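Local coordinates for protein mediator of RNA polymerase II transcription subunit 6 (Schizosaccharomyces pombe, PDB 4H61) that serves as a subunit of Mediator, the coactivator complex that relays signals from gene-specific regulatory proteins to the basal RNA polymerase II transcription machinery, at residues A[23-32]-A[75-86]. Sequence-based numbering, arbitrary orientation.
Sequences LRTENVLEYF and IIHERPPFLWVI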
loop_
_atom_site.group_PDB
_atom_site.type_symbol
_atom_site.label_atom_id
_atom_site.label_comp_id
_atom_site.label_asym_id
_atom_site.label_seq_id
_atom_site.Cartn_x
_atom_site.Cartn_y
_atom_site.Cartn_z
ATOM N N LEU A 23 2.428 10.589 13.132
ATOM C CA LEU A 23 2.117 9.434 12.299
ATOM C C LEU A 23 1.826 8.195 13.127
ATOM O O LEU A 23 2.514 7.905 14.105
ATOM C CB LEU A 23 3.246 9.140 11.307
ATOM C CG LEU A 23 3.463 10.149 10.179
ATOM C CD1 LEU A 23 4.443 9.596 9.148
ATOM C CD2 LEU A 23 2.133 10.525 9.533
ATOM N N ARG A 24 0.793 7.472 12.717
ATOM C CA ARG A 24 0.451 6.192 13.314
ATOM C C ARG A 24 0.009 5.253 12.199
ATOM O O ARG A 24 -0.443 5.709 11.146
ATOM C CB ARG A 24 -0.666 6.366 14.349
ATOM C CG ARG A 24 -0.232 7.082 15.627
ATOM C CD ARG A 24 -1.420 7.549 16.473
ATOM N NE ARG A 24 -2.088 8.722 15.910
ATOM C CZ ARG A 24 -3.292 8.703 15.341
ATOM N NH1 ARG A 24 -3.976 7.566 15.264
ATOM N NH2 ARG A 24 -3.817 9.824 14.857
ATOM N N THR A 25 0.151 3.949 12.428
ATOM C CA THR A 25 -0.329 2.930 11.494
ATOM C C THR A 25 -1.777 3.214 11.105
ATOM O O THR A 25 -2.179 3.016 9.957
ATOM C CB THR A 25 -0.234 1.522 12.115
ATOM O OG1 THR A 25 1.134 1.223 12.408
ATOM C CG2 THR A 25 -0.783 0.466 11.169
ATOM N N GLU A 26 -2.539 3.706 12.079
ATOM C CA GLU A 26 -3.934 4.088 11.897
ATOM C C GLU A 26 -4.146 5.082 10.762
ATOM O O GLU A 26 -5.184 5.046 10.103
ATOM C CB GLU A 26 -4.496 4.685 13.196
ATOM C CG GLU A 26 -4.798 3.672 14.300
ATOM C CD GLU A 26 -3.559 3.201 15.049
ATOM O OE1 GLU A 26 -2.450 3.699 14.756
ATOM O OE2 GLU A 26 -3.697 2.330 15.937
ATOM N N ASN A 27 -3.176 5.971 10.542
ATOM C CA ASN A 27 -3.355 7.057 9.573
ATOM C C ASN A 27 -2.255 7.242 8.514
ATOM O O ASN A 27 -2.381 8.098 7.632
ATOM C CB ASN A 27 -3.630 8.388 10.286
ATOM C CG ASN A 27 -2.481 8.828 11.177
ATOM O OD1 ASN A 27 -1.357 8.348 11.044
ATOM N ND2 ASN A 27 -2.763 9.747 12.097
ATOM N N VAL A 28 -1.191 6.448 8.591
ATOM C CA VAL A 28 -0.075 6.589 7.655
ATOM C C VAL A 28 -0.495 6.519 6.172
ATOM O O VAL A 28 0.013 7.265 5.336
ATOM C CB VAL A 28 1.038 5.562 7.946
ATOM C CG1 VAL A 28 0.498 4.157 7.856
ATOM C CG2 VAL A 28 2.200 5.743 6.988
ATOM N N LEU A 29 -1.439 5.645 5.855
ATOM C CA LEU A 29 -1.915 5.484 4.486
ATOM C C LEU A 29 -2.639 6.737 4.024
ATOM O O LEU A 29 -2.641 7.057 2.839
ATOM C CB LEU A 29 -2.855 4.280 4.393
ATOM C CG LEU A 29 -2.511 3.169 3.403
ATOM C CD1 LEU A 29 -1.017 3.133 3.141
ATOM C CD2 LEU A 29 -3.013 1.809 3.909
ATOM N N GLU A 30 -3.264 7.447 4.956
ATOM C CA GLU A 30 -3.956 8.677 4.600
ATOM C C GLU A 30 -2.922 9.737 4.255
ATOM O O GLU A 30 -3.103 10.518 3.317
ATOM C CB GLU A 30 -4.839 9.154 5.749
ATOM C CG GLU A 30 -5.733 10.327 5.384
ATOM C CD GLU A 30 -6.876 10.499 6.359
ATOM O OE1 GLU A 30 -7.326 9.477 6.927
ATOM O OE2 GLU A 30 -7.321 11.653 6.564
ATOM N N TYR A 31 -1.840 9.750 5.027
ATOM C CA TYR A 31 -0.694 10.611 4.774
ATOM C C TYR A 31 -0.193 10.366 3.361
ATOM O O TYR A 31 -0.014 11.301 2.569
ATOM C CB TYR A 31 0.413 10.275 5.773
ATOM C CG TYR A 31 1.632 11.172 5.734
ATOM C CD1 TYR A 31 1.510 12.555 5.695
ATOM C CD2 TYR A 31 2.912 10.626 5.779
ATOM C CE1 TYR A 31 2.635 13.374 5.682
ATOM C CE2 TYR A 31 4.040 11.433 5.770
ATOM C CZ TYR A 31 3.898 12.806 5.720
ATOM O OH TYR A 31 5.026 13.602 5.707
ATOM N N PHE A 32 0.021 9.092 3.059
ATOM C CA PHE A 32 0.513 8.670 1.762
ATOM C C PHE A 32 -0.396 9.186 0.654
ATOM O O PHE A 32 0.074 9.521 -0.428
ATOM C CB PHE A 32 0.610 7.139 1.720
ATOM C CG PHE A 32 1.215 6.603 0.457
ATOM C CD1 PHE A 32 2.593 6.533 0.312
ATOM C CD2 PHE A 32 0.402 6.162 -0.585
ATOM C CE1 PHE A 32 3.152 6.042 -0.853
ATOM C CE2 PHE A 32 0.946 5.669 -1.761
ATOM C CZ PHE A 32 2.324 5.611 -1.903
ATOM N N ILE A 75 0.047 -1.617 3.734
ATOM C CA ILE A 75 1.168 -1.536 4.652
ATOM C C ILE A 75 1.728 -2.935 4.843
ATOM O O ILE A 75 0.987 -3.871 5.158
ATOM C CB ILE A 75 0.713 -0.970 5.997
ATOM C CG1 ILE A 75 0.092 0.417 5.789
ATOM C CG2 ILE A 75 1.877 -0.930 6.982
ATOM C CD1 ILE A 75 -0.669 0.933 6.978
ATOM N N ILE A 76 3.031 -3.088 4.630
ATOM C CA ILE A 76 3.652 -4.409 4.733
ATOM C C ILE A 76 4.757 -4.455 5.783
ATOM O O ILE A 76 5.385 -5.493 5.975
ATOM C CB ILE A 76 4.228 -4.876 3.389
ATOM C CG1 ILE A 76 5.439 -4.010 3.003
ATOM C CG2 ILE A 76 3.148 -4.851 2.320
ATOM C CD1 ILE A 76 6.008 -4.325 1.641
ATOM N N HIS A 77 5.000 -3.330 6.446
ATOM C CA HIS A 77 5.942 -3.299 7.553
ATOM C C HIS A 77 5.668 -2.139 8.503
ATOM O O HIS A 77 5.415 -1.020 8.069
ATOM C CB HIS A 77 7.383 -3.243 7.055
ATOM C CG HIS A 77 8.391 -3.509 8.130
ATOM N ND1 HIS A 77 8.742 -4.784 8.521
ATOM C CD2 HIS A 77 9.096 -2.665 8.921
ATOM C CE1 HIS A 77 9.634 -4.712 9.493
ATOM N NE2 HIS A 77 9.867 -3.438 9.754
ATOM N N GLU A 78 5.724 -2.414 9.805
ATOM C CA GLU A 78 5.407 -1.412 10.816
ATOM C C GLU A 78 6.490 -1.318 11.872
ATOM O O GLU A 78 6.779 -2.294 12.560
ATOM C CB GLU A 78 4.075 -1.734 11.492
ATOM C CG GLU A 78 2.922 -1.900 10.524
ATOM C CD GLU A 78 1.657 -2.369 11.205
ATOM O OE1 GLU A 78 1.594 -2.292 12.455
ATOM O OE2 GLU A 78 0.731 -2.816 10.488
ATOM N N ARG A 79 7.090 -0.139 11.994
ATOM C CA ARG A 79 8.008 0.141 13.093
ATOM C C ARG A 79 7.744 1.518 13.680
ATOM O O ARG A 79 8.580 2.417 13.558
ATOM C CB ARG A 79 9.461 0.043 12.633
ATOM C CG ARG A 79 9.897 -1.365 12.266
ATOM C CD ARG A 79 9.973 -2.284 13.491
ATOM N NE ARG A 79 10.808 -3.462 13.241
ATOM C CZ ARG A 79 10.342 -4.681 12.979
ATOM N NH1 ARG A 79 9.034 -4.905 12.945
ATOM N NH2 ARG A 79 11.188 -5.681 12.758
ATOM N N PRO A 80 6.574 1.690 14.323
ATOM C CA PRO A 80 6.244 2.975 14.943
ATOM C C PRO A 80 7.313 3.355 15.956
ATOM O O PRO A 80 7.858 2.468 16.613
ATOM C CB PRO A 80 4.923 2.687 15.667
ATOM C CG PRO A 80 4.343 1.528 14.956
ATOM C CD PRO A 80 5.513 0.690 14.543
ATOM N N PRO A 81 7.603 4.656 16.085
ATOM C CA PRO A 81 6.939 5.708 15.309
ATOM C C PRO A 81 7.814 6.283 14.193
ATOM O O PRO A 81 7.537 7.384 13.716
ATOM C CB PRO A 81 6.686 6.778 16.368
ATOM C CG PRO A 81 7.888 6.658 17.276
ATOM C CD PRO A 81 8.358 5.216 17.220
ATOM N N PHE A 82 8.846 5.550 13.782
ATOM C CA PHE A 82 9.783 6.062 12.783
ATOM C C PHE A 82 9.496 5.621 11.343
ATOM O O PHE A 82 9.517 6.450 10.433
ATOM C CB PHE A 82 11.233 5.747 13.168
ATOM C CG PHE A 82 11.794 6.664 14.222
ATOM C CD1 PHE A 82 11.039 7.719 14.718
ATOM C CD2 PHE A 82 13.079 6.479 14.712
ATOM C CE1 PHE A 82 11.552 8.565 15.689
ATOM C CE2 PHE A 82 13.599 7.324 15.682
ATOM C CZ PHE A 82 12.833 8.369 16.169
ATOM N N LEU A 83 9.237 4.337 11.118
ATOM C CA LEU A 83 8.965 3.922 9.752
ATOM C C LEU A 83 7.757 3.026 9.527
ATOM O O LEU A 83 7.326 2.284 10.407
ATOM C CB LEU A 83 10.214 3.359 9.047
ATOM C CG LEU A 83 10.881 2.007 9.317
ATOM C CD1 LEU A 83 9.970 0.822 9.099
ATOM C CD2 LEU A 83 12.068 1.880 8.389
ATOM N N TRP A 84 7.225 3.127 8.312
ATOM C CA TRP A 84 6.252 2.185 7.796
ATOM C C TRP A 84 6.640 1.966 6.349
ATOM O O TRP A 84 7.186 2.868 5.711
ATOM C CB TRP A 84 4.844 2.758 7.873
ATOM C CG TRP A 84 4.332 2.899 9.259
ATOM C CD1 TRP A 84 3.555 2.007 9.943
ATOM C CD2 TRP A 84 4.558 3.999 10.146
ATOM N NE1 TRP A 84 3.280 2.489 11.202
ATOM C CE2 TRP A 84 3.886 3.708 11.352
ATOM C CE3 TRP A 84 5.264 5.203 10.039
ATOM C CZ2 TRP A 84 3.898 4.577 12.440
ATOM C CZ3 TRP A 84 5.275 6.061 11.118
ATOM C CH2 TRP A 84 4.596 5.746 12.304
ATOM N N VAL A 85 6.379 0.769 5.837
ATOM C CA VAL A 85 6.680 0.461 4.446
ATOM C C VAL A 85 5.410 0.100 3.698
ATOM O O VAL A 85 4.633 -0.755 4.140
ATOM C CB VAL A 85 7.689 -0.686 4.325
ATOM C CG1 VAL A 85 7.898 -1.056 2.855
ATOM C CG2 VAL A 85 9.002 -0.299 4.978
ATOM N N ILE A 86 5.211 0.755 2.557
ATOM C CA ILE A 86 3.979 0.631 1.790
ATOM C C ILE A 86 4.264 0.008 0.441
ATOM O O ILE A 86 5.284 0.307 -0.174
ATOM C CB ILE A 86 3.334 2.011 1.585
ATOM C CG1 ILE A 86 2.946 2.611 2.938
ATOM C CG2 ILE A 86 2.126 1.923 0.672
ATOM C CD1 ILE A 86 2.451 4.019 2.850
#
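The indole of W84 has V28 CG1 over one face, 4.2 Å above its plane and toward the rim, and the backbone N of P80 over the opposite face. At its edge sits T25 OG1, which accepts a hydrogen bond from W84 NE1 (2.8 Å, N-H...O angle 150°), the oxygen lying 16° out of the ring plane. The far end of the six-membered ring meets L23, whose CB approaches W84 CZ3 at 3.7 Å. With OG1 turned beside its own backbone N (chi1 -62°), T25 offers the hydroxyl to the indole while its CG2 rests against the carboxylate of E78. Farther along, helix 28-32 packs on the two strands of the hairpin: I75 CD1 meets V28 CG1 at 3.5 Å, L29 spans I75 and I86, and I86 CD1 abuts F32 CD1 at 3.6 Å. Outside the pair, Y103 meets the F32 ring edge-to-face. A leucine in place of W84 would probably leave T25 OG1 without its indole donor and open a gap beside L23. The contact is largely apolar, yet a tryptophan buried in such packing still needs an acceptor for its N-H; T25 OG1, close to the start of helix 28-32, supplies it and joins that part of the chain to the hairpin.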